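Local coordinates for protein transcriptional regulator, GntR family (Ralstonia eutropha, PDB 3IHU) that probably binds DNA as a transcriptional regulator of the GntR family, pairing an N-terminal winged-helix domain with a helical FCD domain, at residues 17-22 and 60-65; 32-37 and 77-82; 99-104 and 147-152; 140-145 and 163-168. All coordinates share one frame; numbering follows the deposited sequence.

Contact 1 (17-22 and 60-65)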
loop_
_atom_site.group_PDB
_atom_site.type_symbol
_atom_site.label_atom_id
_atom_site.label_comp_id
_atom_site.label_asym_id
_atom_site.label_seq_id
_atom_site.Cartn_x
_atom_site.Cartn_y
_atom_site.Cartn_z
ATOM N N ALA A 17 6.510 2.981 -19.419
ATOM C CA ALA A 17 6.892 1.564 -19.381
ATOM C C ALA A 17 7.530 1.203 -18.027
ATOM O O ALA A 17 7.314 0.095 -17.505
ATOM C CB ALA A 17 7.830 1.199 -20.557
ATOM N N SER A 18 8.295 2.143 -17.460
ATOM C CA SER A 18 8.975 1.978 -16.157
ATOM C C SER A 18 7.988 1.800 -15.030
ATOM O O SER A 18 8.211 0.985 -14.100
ATOM C CB SER A 18 9.851 3.214 -15.870
ATOM O OG SER A 18 10.407 3.210 -14.564
ATOM N N ASP A 19 6.904 2.575 -15.091
ATOM C CA ASP A 19 5.833 2.478 -14.121
ATOM C C ASP A 19 5.212 1.082 -14.035
ATOM O O ASP A 19 4.832 0.652 -12.950
ATOM C CB ASP A 19 4.711 3.478 -14.434
ATOM C CG ASP A 19 5.080 4.933 -14.081
ATOM O OD1 ASP A 19 6.184 5.195 -13.516
ATOM O OD2 ASP A 19 4.257 5.825 -14.398
ATOM N N THR A 20 5.112 0.384 -15.153
ATOM C CA THR A 20 4.445 -0.903 -15.172
ATOM C C THR A 20 5.254 -1.934 -14.389
ATOM O O THR A 20 4.685 -2.793 -13.733
ATOM C CB THR A 20 4.194 -1.466 -16.597
ATOM O OG1 THR A 20 5.391 -2.061 -17.088
ATOM C CG2 THR A 20 3.668 -0.413 -17.592
ATOM N N VAL A 21 6.577 -1.837 -14.431
ATOM C CA VAL A 21 7.437 -2.670 -13.564
ATOM C C VAL A 21 7.448 -2.183 -12.102
ATOM O O VAL A 21 7.427 -2.982 -11.128
ATOM C CB VAL A 21 8.871 -2.711 -14.116
ATOM C CG1 VAL A 21 9.738 -3.600 -13.272
ATOM C CG2 VAL A 21 8.861 -3.161 -15.591
ATOM N N PHE A 22 7.531 -0.879 -11.929
ATOM C CA PHE A 22 7.562 -0.298 -10.579
ATOM C C PHE A 22 6.299 -0.672 -9.802
ATOM O O PHE A 22 6.372 -1.243 -8.707
ATOM C CB PHE A 22 7.688 1.209 -10.673
ATOM C CG PHE A 22 7.758 1.917 -9.343
ATOM C CD1 PHE A 22 8.927 1.934 -8.609
ATOM C CD2 PHE A 22 6.660 2.619 -8.863
ATOM C CE1 PHE A 22 9.003 2.626 -7.405
ATOM C CE2 PHE A 22 6.738 3.308 -7.644
ATOM C CZ PHE A 22 7.910 3.299 -6.930
ATOM N N LEU A 60 13.795 -0.635 -11.454
ATOM C CA LEU A 60 14.577 -1.212 -10.363
ATOM C C LEU A 60 15.260 -0.108 -9.543
ATOM O O LEU A 60 15.246 -0.179 -8.302
ATOM C CB LEU A 60 15.607 -2.245 -10.862
ATOM C CG LEU A 60 14.945 -3.566 -11.297
ATOM C CD1 LEU A 60 15.918 -4.561 -11.913
ATOM C CD2 LEU A 60 14.185 -4.224 -10.119
ATOM N N GLN A 61 15.816 0.900 -10.227
ATOM C CA GLN A 61 16.419 2.063 -9.547
ATOM C C GLN A 61 15.400 2.711 -8.630
ATOM O O GLN A 61 15.720 2.997 -7.476
ATOM C CB GLN A 61 16.992 3.112 -10.554
ATOM N N ARG A 62 14.179 2.924 -9.131
ATOM C CA ARG A 62 13.129 3.576 -8.353
ATOM C C ARG A 62 12.703 2.716 -7.141
ATOM O O ARG A 62 12.414 3.237 -6.047
ATOM C CB ARG A 62 11.909 3.868 -9.218
ATOM C CG ARG A 62 12.065 5.040 -10.180
ATOM C CD ARG A 62 11.065 4.981 -11.327
ATOM N NE ARG A 62 9.693 5.165 -10.863
ATOM C CZ ARG A 62 8.608 5.020 -11.627
ATOM N NH1 ARG A 62 8.716 4.671 -12.912
ATOM N NH2 ARG A 62 7.406 5.225 -11.106
ATOM N N LEU A 63 12.637 1.400 -7.357
ATOM C CA LEU A 63 12.302 0.446 -6.278
ATOM C C LEU A 63 13.400 0.410 -5.177
ATOM O O LEU A 63 13.086 0.330 -3.974
ATOM C CB LEU A 63 12.093 -0.949 -6.872
ATOM C CG LEU A 63 10.764 -1.179 -7.586
ATOM C CD1 LEU A 63 10.796 -2.471 -8.391
ATOM C CD2 LEU A 63 9.559 -1.104 -6.578
ATOM N N ALA A 64 14.675 0.468 -5.583
ATOM C CA ALA A 64 15.772 0.633 -4.638
ATOM C C ALA A 64 15.570 1.969 -3.911
ATOM O O ALA A 64 15.651 2.013 -2.686
ATOM C CB ALA A 64 17.106 0.562 -5.295
ATOM N N ALA A 65 15.228 3.029 -4.638
ATOM C CA ALA A 65 14.985 4.320 -3.975
ATOM C C ALA A 65 13.955 4.214 -2.855
ATOM O O ALA A 65 14.147 4.830 -1.805
ATOM C CB ALA A 65 14.589 5.410 -4.979
#
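R62 reaches across from helix 53-65 and lays its guanidinium flat over one face of the F22 ring, the two planes 21° apart. R62 CZ stands 4.3 Å from the centroid of the F22 ring, a cation-pi arrangement, and R62 NH2 comes down to 3.5 Å from F22 CD2. The side chains themselves run at about a right angle. A bend at chi3 turns R62 NE over the ring, while R62 CB packs 3.6 Å from F22 CD1. Arginine suits this place because its flat end can stack and bond at the same time: the face goes to the phenylalanine, the rim to polar partners. At that rim D19 OD1 takes two bent bonds, one from R62 NH1 and one from R62 NH2, each 2.7 Å long, so a single carboxylate oxygen is gripped end-on in a salt bridge; the carboxylate plane is turned 70° from the guanidinium. R62 NH1 also donates to S18 OG at 2.8 Å, and these bonds together fix the rotation of the cation. L63 meets the ring obliquely, its CD2 3.7 Å from F22 CD1, and continues into the apolar interior against I25, M26 and V69. Segments 17-22 and 60-65 cross at -48°, a packing of first on third helix that belongs to the winged helix-turn-helix fold of GntR regulators, where the helix carrying R62 probably corresponds to the recognition helix.

Contact 2 (32-37 and 77-82)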
loop_
_atom_site.group_PDB
_atom_site.type_symbol
_atom_site.label_atom_id
_atom_site.label_comp_id
_atom_site.label_asym_id
_atom_site.label_seq_id
_atom_site.Cartn_x
_atom_site.Cartn_y
_atom_site.Cartn_z
ATOM N N GLY A 32 1.094 -11.521 -3.836
ATOM C CA GLY A 32 1.751 -12.803 -3.615
ATOM C C GLY A 32 2.453 -13.377 -4.826
ATOM O O GLY A 32 2.942 -14.485 -4.754
ATOM N N THR A 33 2.521 -12.650 -5.932
ATOM C CA THR A 33 3.225 -13.154 -7.123
ATOM C C THR A 33 4.746 -12.850 -7.115
ATOM O O THR A 33 5.464 -13.381 -7.911
ATOM C CB THR A 33 2.654 -12.545 -8.387
ATOM O OG1 THR A 33 2.641 -11.128 -8.236
ATOM C CG2 THR A 33 1.197 -13.086 -8.660
ATOM N N PHE A 34 5.182 -11.920 -6.271
ATOM C CA PHE A 34 6.587 -11.706 -5.985
ATOM C C PHE A 34 6.684 -11.803 -4.457
ATOM O O PHE A 34 5.717 -11.467 -3.766
ATOM C CB PHE A 34 7.026 -10.286 -6.426
ATOM C CG PHE A 34 7.173 -10.121 -7.906
ATOM C CD1 PHE A 34 6.093 -9.743 -8.674
ATOM C CD2 PHE A 34 8.387 -10.344 -8.540
ATOM C CE1 PHE A 34 6.209 -9.631 -10.035
ATOM C CE2 PHE A 34 8.519 -10.219 -9.906
ATOM C CZ PHE A 34 7.420 -9.864 -10.659
ATOM N N VAL A 35 7.836 -12.236 -3.937
ATOM C CA VAL A 35 8.017 -12.406 -2.498
ATOM C C VAL A 35 9.313 -11.766 -1.937
ATOM O O VAL A 35 10.320 -11.627 -2.634
ATOM C CB VAL A 35 8.015 -13.880 -2.120
ATOM C CG1 VAL A 35 6.621 -14.462 -2.428
ATOM C CG2 VAL A 35 9.154 -14.660 -2.842
ATOM N N PRO A 36 9.291 -11.392 -0.653
ATOM C CA PRO A 36 10.510 -10.942 0.009
ATOM C C PRO A 36 11.624 -11.966 -0.164
ATOM O O PRO A 36 11.365 -13.181 -0.072
ATOM C CB PRO A 36 10.079 -10.848 1.485
ATOM C CG PRO A 36 8.601 -10.562 1.401
ATOM C CD PRO A 36 8.134 -11.407 0.246
ATOM N N GLY A 37 12.834 -11.511 -0.496
ATOM C CA GLY A 37 13.986 -12.422 -0.688
ATOM C C GLY A 37 14.119 -12.891 -2.110
ATOM O O GLY A 37 15.055 -13.584 -2.486
ATOM N N ALA A 77 18.583 -7.781 -8.972
ATOM C CA ALA A 77 18.093 -7.172 -7.735
ATOM C C ALA A 77 17.542 -8.253 -6.819
ATOM O O ALA A 77 17.263 -9.364 -7.273
ATOM C CB ALA A 77 17.026 -6.132 -8.039
ATOM N N VAL A 78 17.400 -7.944 -5.534
ATOM C CA VAL A 78 16.813 -8.888 -4.589
ATOM C C VAL A 78 15.739 -8.110 -3.866
ATOM O O VAL A 78 15.941 -6.986 -3.478
ATOM C CB VAL A 78 17.906 -9.568 -3.641
ATOM C CG1 VAL A 78 17.271 -10.472 -2.601
ATOM C CG2 VAL A 78 18.818 -10.415 -4.466
ATOM N N ILE A 79 14.544 -8.665 -3.757
ATOM C CA ILE A 79 13.531 -8.010 -2.990
ATOM C C ILE A 79 13.973 -8.076 -1.497
ATOM O O ILE A 79 14.422 -9.110 -1.009
ATOM C CB ILE A 79 12.106 -8.632 -3.237
ATOM C CG1 ILE A 79 11.765 -8.560 -4.730
ATOM C CG2 ILE A 79 11.045 -7.938 -2.382
ATOM C CD1 ILE A 79 10.325 -9.036 -5.085
ATOM N N ARG A 80 13.871 -6.965 -0.814
ATOM C CA ARG A 80 14.325 -6.899 0.590
ATOM C C ARG A 80 13.417 -7.727 1.521
ATOM O O ARG A 80 12.242 -7.932 1.230
ATOM C CB ARG A 80 14.386 -5.434 1.055
ATOM C CG ARG A 80 15.561 -4.686 0.408
ATOM C CD ARG A 80 15.808 -3.287 1.042
ATOM N NE ARG A 80 16.295 -3.413 2.406
ATOM C CZ ARG A 80 15.760 -2.812 3.462
ATOM N NH1 ARG A 80 14.725 -1.975 3.326
ATOM N NH2 ARG A 80 16.281 -3.019 4.663
ATOM N N ARG A 81 13.999 -8.230 2.602
ATOM C CA ARG A 81 13.265 -8.677 3.779
ATOM C C ARG A 81 13.671 -7.766 4.883
ATOM O O ARG A 81 14.844 -7.460 4.986
ATOM C CB ARG A 81 13.711 -10.071 4.232
ATOM C CG ARG A 81 13.282 -11.220 3.389
ATOM C CD ARG A 81 13.581 -12.530 4.187
ATOM N NE ARG A 81 13.214 -13.738 3.426
ATOM C CZ ARG A 81 14.040 -14.437 2.646
ATOM N NH1 ARG A 81 15.312 -14.090 2.502
ATOM N NH2 ARG A 81 13.597 -15.507 2.004
ATOM N N LEU A 82 12.752 -7.405 5.765
ATOM C CA LEU A 82 13.042 -6.495 6.848
ATOM C C LEU A 82 13.256 -7.229 8.150
ATOM O O LEU A 82 12.561 -8.163 8.480
ATOM C CB LEU A 82 11.877 -5.502 7.014
ATOM C CG LEU A 82 11.471 -4.747 5.718
ATOM C CD1 LEU A 82 10.368 -3.723 5.980
ATOM C CD2 LEU A 82 12.642 -4.045 5.106
#
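The guanidinium of R81 spreads one face over the backbone of P36 and G37. G37 CA sits beneath its rim, 3.8 Å from R81 NH1, and P36 O lies on the same face, 3.8 Å from R81 NH2. An arginine can do this with an extended chain (chi3 -179° carries NE straight on), reaching over the turn while its aliphatic part, through R81 CG, rests 3.7 Å from P36 CB. The F34 ring is the other flat group. I79 CD1 approaches it obliquely, though its closer contact is with F34 CB, at 3.8 Å, and the two side chains cross at about a right angle. I79 is the apolar centre of the contact: its CB meets V35 O at 3.5 Å, and its branches rest on the loop at F34, V35 and P36. One hydrogen bond spans the segments, from G37 N to I79 O at 2.9 Å, bent at the hydrogen (142°), with the donor well above the carbonyl plane. G37 has a positive phi of 91°, a conformation that glycine adopts readily, and lacking a side chain it can lie close under R81. The arrangement belongs to the small antiparallel sheet of the winged-helix fold, in which strands 69-71 and 77-79 are consistent with the wing hairpin. Segment 32-37 leads from helix 17-31 into strand 39-40, which pairs with strand 77-79 through A77 and L40; I79 bonds Q38 just before that strand. L29 of helix 17-31 packs on both P36 and I79, while helix 167-172 touches the contact through A171, I168 and Q172.

Contact 3 (99-104 and 147-152)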
loop_
_atom_site.group_PDB
_atom_site.type_symbol
_atom_site.label_atom_id
_atom_site.label_comp_id
_atom_site.label_asym_id
_atom_site.label_seq_id
_atom_site.Cartn_x
_atom_site.Cartn_y
_atom_site.Cartn_z
ATOM N N GLY A 99 -2.447 8.358 8.854
ATOM C CA GLY A 99 -3.138 9.377 9.575
ATOM C C GLY A 99 -3.324 10.651 8.788
ATOM O O GLY A 99 -4.427 11.169 8.713
ATOM N N LEU A 100 -2.243 11.193 8.232
ATOM C CA LEU A 100 -2.353 12.363 7.419
ATOM C C LEU A 100 -3.154 12.150 6.135
ATOM O O LEU A 100 -3.796 13.057 5.685
ATOM C CB LEU A 100 -0.993 12.934 7.091
ATOM C CG LEU A 100 -0.885 14.258 6.408
ATOM C CD1 LEU A 100 -1.766 15.279 7.058
ATOM C CD2 LEU A 100 0.682 14.688 6.421
ATOM N N LEU A 101 -3.069 10.985 5.506
ATOM C CA LEU A 101 -3.889 10.714 4.332
ATOM C C LEU A 101 -5.410 10.899 4.635
ATOM O O LEU A 101 -6.141 11.541 3.859
ATOM C CB LEU A 101 -3.636 9.305 3.861
ATOM C CG LEU A 101 -4.355 8.814 2.600
ATOM C CD1 LEU A 101 -3.817 9.484 1.344
ATOM C CD2 LEU A 101 -4.370 7.276 2.578
ATOM N N ALA A 102 -5.864 10.264 5.718
ATOM C CA ALA A 102 -7.261 10.335 6.187
ATOM C C ALA A 102 -7.583 11.762 6.561
ATOM O O ALA A 102 -8.618 12.298 6.187
ATOM C CB ALA A 102 -7.469 9.410 7.404
ATOM N N ARG A 103 -6.705 12.387 7.352
ATOM C CA ARG A 103 -6.902 13.773 7.725
ATOM C C ARG A 103 -7.108 14.682 6.552
ATOM O O ARG A 103 -8.082 15.450 6.506
ATOM C CB ARG A 103 -5.736 14.288 8.554
ATOM C CG ARG A 103 -5.897 15.745 9.041
ATOM C CD ARG A 103 -4.608 16.282 9.701
ATOM N NE ARG A 103 -4.965 17.555 10.292
ATOM C CZ ARG A 103 -5.512 17.725 11.492
ATOM N NH1 ARG A 103 -5.656 16.733 12.345
ATOM N NH2 ARG A 103 -5.887 18.927 11.847
ATOM N N ALA A 104 -6.243 14.584 5.560
ATOM C CA ALA A 104 -6.343 15.489 4.418
ATOM C C ALA A 104 -7.609 15.199 3.575
ATOM O O ALA A 104 -8.153 16.116 2.950
ATOM C CB ALA A 104 -5.111 15.419 3.549
ATOM N N THR A 147 -8.510 6.965 -3.681
ATOM C CA THR A 147 -9.616 7.920 -3.522
ATOM C C THR A 147 -9.315 8.852 -2.361
ATOM O O THR A 147 -9.495 10.078 -2.471
ATOM C CB THR A 147 -10.954 7.176 -3.330
ATOM O OG1 THR A 147 -11.055 6.142 -4.319
ATOM C CG2 THR A 147 -12.102 8.074 -3.469
ATOM N N LEU A 148 -8.813 8.296 -1.257
ATOM C CA LEU A 148 -8.447 9.145 -0.143
ATOM C C LEU A 148 -7.420 10.168 -0.607
ATOM O O LEU A 148 -7.478 11.348 -0.212
ATOM C CB LEU A 148 -7.924 8.364 1.069
ATOM C CG LEU A 148 -8.929 7.481 1.800
ATOM C CD1 LEU A 148 -8.169 6.641 2.853
ATOM C CD2 LEU A 148 -10.111 8.351 2.393
ATOM N N LEU A 149 -6.497 9.730 -1.458
ATOM C CA LEU A 149 -5.427 10.630 -1.928
ATOM C C LEU A 149 -6.000 11.760 -2.759
ATOM O O LEU A 149 -5.675 12.917 -2.532
ATOM C CB LEU A 149 -4.400 9.850 -2.728
ATOM C CG LEU A 149 -3.170 10.622 -3.202
ATOM C CD1 LEU A 149 -2.273 11.163 -2.038
ATOM C CD2 LEU A 149 -2.401 9.674 -4.074
ATOM N N GLU A 150 -6.885 11.422 -3.678
ATOM C CA GLU A 150 -7.481 12.398 -4.576
ATOM C C GLU A 150 -8.306 13.390 -3.806
ATOM O O GLU A 150 -8.325 14.574 -4.150
ATOM C CB GLU A 150 -8.343 11.736 -5.660
ATOM C CG GLU A 150 -7.574 10.863 -6.651
ATOM C CD GLU A 150 -6.339 11.578 -7.250
ATOM O OE1 GLU A 150 -6.471 12.754 -7.688
ATOM O OE2 GLU A 150 -5.231 10.969 -7.249
HETATM N N MSE A 151 -8.944 12.918 -2.748
HETATM C CA MSE A 151 -9.738 13.760 -1.869
HETATM C C MSE A 151 -8.911 14.813 -1.157
HETATM O O MSE A 151 -9.338 15.953 -1.035
HETATM C CB MSE A 151 -10.502 12.875 -0.848
HETATM C CG MSE A 151 -11.733 12.248 -1.407
HETATM SE SE MSE A 151 -12.561 10.923 -0.274
HETATM C CE MSE A 151 -13.575 12.326 0.680
ATOM N N GLY A 152 -7.694 14.473 -0.693
ATOM C CA GLY A 152 -6.906 15.442 0.043
ATOM C C GLY A 152 -6.118 16.372 -0.857
ATOM O O GLY A 152 -5.789 17.486 -0.458
HETATM O O HOH W 1 -5.575 12.611 1.464
#
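L101 fits its branched end against L148 and L149 where segments 99-104 and 147-152 of helices 84-105 and 134-152 cross at 56° within the all-helical bundle of the FCD domain. The apolar packing is divided between the two methyls of L101. L101 CD2 meets L148 CD1 at 3.9 Å, the side chains crossing at about a right angle, while L101 CD1 lies over the backbone of the other helix, 3.8 Å from L149 CA. L101 CG is anti to its backbone N (chi1 -178°), which directs the branch point toward L148 CB. Leucine suits these positions because its forked tip can engage two neighbours at once; L148 also packs on I189 and V193 of helix 179-195. Further along, small residues bring the backbones together: A104 and G152 have their CA atoms 4.4 Å apart, a spacing possible where one offers a single methyl and the other no side chain. Here G152 CA makes a CA-H...O contact of 3.2 Å with A104 O. Direct hydrogen bonds between the segments are absent, and a water takes their place. It donates both hydrogens, to L101 O at 2.7 Å and to L148 O at 2.8 Å.

Contact 4 (140-145 and 163-168)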
loop_
_atom_site.group_PDB
_atom_site.type_symbol
_atom_site.label_atom_id
_atom_site.label_comp_id
_atom_site.label_asym_id
_atom_site.label_seq_id
_atom_site.Cartn_x
_atom_site.Cartn_y
_atom_site.Cartn_z
ATOM N N ALA A 140 -9.351 -3.461 -4.282
ATOM C CA ALA A 140 -10.277 -2.496 -3.710
ATOM C C ALA A 140 -9.514 -1.681 -2.643
ATOM O O ALA A 140 -9.763 -0.521 -2.488
ATOM C CB ALA A 140 -11.532 -3.179 -3.093
ATOM N N ARG A 141 -8.575 -2.297 -1.932
ATOM C CA ARG A 141 -7.736 -1.547 -0.996
ATOM C C ARG A 141 -6.997 -0.423 -1.722
ATOM O O ARG A 141 -7.044 0.752 -1.313
ATOM C CB ARG A 141 -6.763 -2.441 -0.243
ATOM C CG ARG A 141 -5.954 -1.641 0.863
ATOM C CD ARG A 141 -4.610 -2.278 1.168
ATOM N NE ARG A 141 -3.693 -2.233 0.028
ATOM C CZ ARG A 141 -3.090 -1.134 -0.435
ATOM N NH1 ARG A 141 -3.323 0.081 0.074
ATOM N NH2 ARG A 141 -2.283 -1.227 -1.475
ATOM N N ARG A 142 -6.320 -0.770 -2.808
ATOM C CA ARG A 142 -5.601 0.239 -3.568
ATOM C C ARG A 142 -6.564 1.374 -3.989
ATOM O O ARG A 142 -6.222 2.554 -3.813
ATOM C CB ARG A 142 -4.842 -0.389 -4.751
ATOM C CG ARG A 142 -3.570 0.358 -5.151
ATOM C CD ARG A 142 -2.606 -0.453 -6.071
ATOM N NE ARG A 142 -1.928 -1.569 -5.392
ATOM C CZ ARG A 142 -0.827 -1.467 -4.637
ATOM N NH1 ARG A 142 -0.246 -0.295 -4.420
ATOM N NH2 ARG A 142 -0.311 -2.560 -4.084
ATOM N N HIS A 143 -7.753 1.042 -4.507
ATOM C CA HIS A 143 -8.723 2.039 -4.893
ATOM C C HIS A 143 -9.186 2.967 -3.751
ATOM O O HIS A 143 -9.359 4.181 -3.931
ATOM C CB HIS A 143 -9.953 1.331 -5.537
ATOM C CG HIS A 143 -10.944 2.274 -6.109
ATOM N ND1 HIS A 143 -10.586 3.284 -6.981
ATOM C CD2 HIS A 143 -12.290 2.370 -5.950
ATOM C CE1 HIS A 143 -11.666 3.966 -7.323
ATOM N NE2 HIS A 143 -12.710 3.432 -6.716
ATOM N N PHE A 144 -9.399 2.381 -2.585
ATOM C CA PHE A 144 -9.748 3.117 -1.387
ATOM C C PHE A 144 -8.676 4.169 -1.066
ATOM O O PHE A 144 -8.981 5.352 -0.906
ATOM C CB PHE A 144 -9.834 2.109 -0.244
ATOM C CG PHE A 144 -10.161 2.691 1.069
ATOM C CD1 PHE A 144 -11.335 3.354 1.261
ATOM C CD2 PHE A 144 -9.302 2.545 2.138
ATOM C CE1 PHE A 144 -11.661 3.853 2.504
ATOM C CE2 PHE A 144 -9.626 3.043 3.389
ATOM C CZ PHE A 144 -10.821 3.698 3.554
ATOM N N TYR A 145 -7.414 3.727 -1.040
ATOM C CA TYR A 145 -6.289 4.628 -0.739
ATOM C C TYR A 145 -6.170 5.701 -1.783
ATOM O O TYR A 145 -5.987 6.874 -1.451
ATOM C CB TYR A 145 -4.974 3.847 -0.625
ATOM C CG TYR A 145 -4.748 3.264 0.743
ATOM C CD1 TYR A 145 -5.564 2.291 1.260
ATOM C CD2 TYR A 145 -3.657 3.678 1.523
ATOM C CE1 TYR A 145 -5.356 1.768 2.512
ATOM C CE2 TYR A 145 -3.452 3.158 2.785
ATOM C CZ TYR A 145 -4.287 2.210 3.267
ATOM O OH TYR A 145 -4.026 1.730 4.493
ATOM N N THR A 163 5.021 4.607 0.188
ATOM C CA THR A 163 5.340 4.187 1.549
ATOM C C THR A 163 4.109 3.717 2.326
ATOM O O THR A 163 4.179 2.768 3.116
ATOM C CB THR A 163 5.968 5.321 2.367
ATOM O OG1 THR A 163 7.172 5.756 1.711
ATOM C CG2 THR A 163 6.301 4.816 3.819
ATOM N N ILE A 164 2.988 4.398 2.098
ATOM C CA ILE A 164 1.759 4.155 2.852
ATOM C C ILE A 164 1.310 2.715 2.741
ATOM O O ILE A 164 0.731 2.164 3.668
ATOM C CB ILE A 164 0.654 5.133 2.365
ATOM C CG1 ILE A 164 0.810 6.478 3.042
ATOM C CG2 ILE A 164 -0.702 4.608 2.667
ATOM C CD1 ILE A 164 0.146 7.599 2.308
ATOM N N HIS A 165 1.610 2.091 1.619
ATOM C CA HIS A 165 1.091 0.754 1.292
ATOM C C HIS A 165 1.806 -0.396 2.018
ATOM O O HIS A 165 1.222 -1.475 2.189
ATOM C CB HIS A 165 1.186 0.537 -0.235
ATOM C CG HIS A 165 0.345 1.480 -1.027
ATOM N ND1 HIS A 165 -1.018 1.573 -0.860
ATOM C CD2 HIS A 165 0.663 2.365 -2.003
ATOM C CE1 HIS A 165 -1.510 2.463 -1.704
ATOM N NE2 HIS A 165 -0.506 2.968 -2.399
HETATM N N MSE A 166 3.068 -0.161 2.391
HETATM C CA MSE A 166 3.899 -1.151 3.098
HETATM C C MSE A 166 3.953 -2.530 2.474
HETATM O O MSE A 166 3.663 -3.524 3.121
HETATM C CB MSE A 166 3.415 -1.291 4.533
HETATM C CG MSE A 166 3.649 -0.113 5.332
HETATM SE SE MSE A 166 3.197 -0.583 7.092
HETATM C CE MSE A 166 1.289 -0.166 7.042
ATOM N N PRO A 167 4.348 -2.603 1.201
ATOM C CA PRO A 167 4.277 -3.872 0.444
ATOM C C PRO A 167 5.120 -4.979 1.032
ATOM O O PRO A 167 4.652 -6.108 1.132
ATOM C CB PRO A 167 4.756 -3.482 -0.976
ATOM C CG PRO A 167 5.367 -2.087 -0.832
ATOM C CD PRO A 167 4.749 -1.456 0.363
ATOM N N ILE A 168 6.338 -4.677 1.475
ATOM C CA ILE A 168 7.162 -5.713 2.091
ATOM C C ILE A 168 6.550 -6.227 3.383
ATOM O O ILE A 168 6.425 -7.432 3.540
ATOM C CB ILE A 168 8.624 -5.306 2.395
ATOM C CG1 ILE A 168 9.308 -4.787 1.155
ATOM C CG2 ILE A 168 9.420 -6.552 2.895
ATOM C CD1 ILE A 168 9.570 -5.866 0.187
HETATM O O HOH W 2 -1.506 2.389 5.582
#
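R141 and H165 make the direct polar link: NH1 of the arginine donates to H165 ND1 at 2.9 Å, with an N-H...N angle of 143°. The nitrogen approaches close to the imidazole plane, while the guanidinium is turned 64° from the ring. Accepting at ND1 implies that this nitrogen is probably unprotonated, and the nearby positive charge would be expected to disfavour a doubly protonated ring. R141 bends at chi3 (65°), which swings NE around, and that NE is salt-bridged to E30 of helix 17-31. In the conformer described, R142 NH1 lies over the centre of the H165 ring, 3.7 Å from H165 CD2, and its NH2 also pairs with E30; a second conformer exists, so this approach over the ring face is less certain.

A water provides the second polar link, bound to Y145 OH at 2.8 Å and donating to I164 O at 3.0 Å. Tyrosine suits the place by combining a hydroxyl for this bridge with a ring for packing.

Among the nonpolar contacts, Y145 CB touches H165 CE1 at 3.9 Å, at the edge of the imidazole. The two rings are oblique, their centroids 5.5 Å apart, and F161 meets H165 edge-to-face. Polar side chains and water thus join two helices inside the FCD bundle, and through E30 the arginines tie that bundle to the first helix of the winged-helix domain.

How the contacts relate
Contacts 1 and 2 belong to the winged-helix part, contacts 3 and 4 to the FCD bundle. Contacts 1, 3 and 4 are largely buried, whereas contact 2 is partly open at the loop. Helix 134-152 serves both contacts 3 and 4, which meet where L101 CD2 packs 3.8 Å from Y145 CD2; contact 3 is nearly all aliphatic, while contact 4, close to the chain's centre, is largely polar. Contact 1 lays its arginine flat on a phenylalanine and salt-bridges it internally, whereas the arginines of contact 4 meet a histidine and find their carboxylate in E30. Contact 1 adjoins contact 2 through L60 and A77. Contacts 2 and 4 touch across the domains: I168 CD1 lies 3.6 Å from I79 CG2.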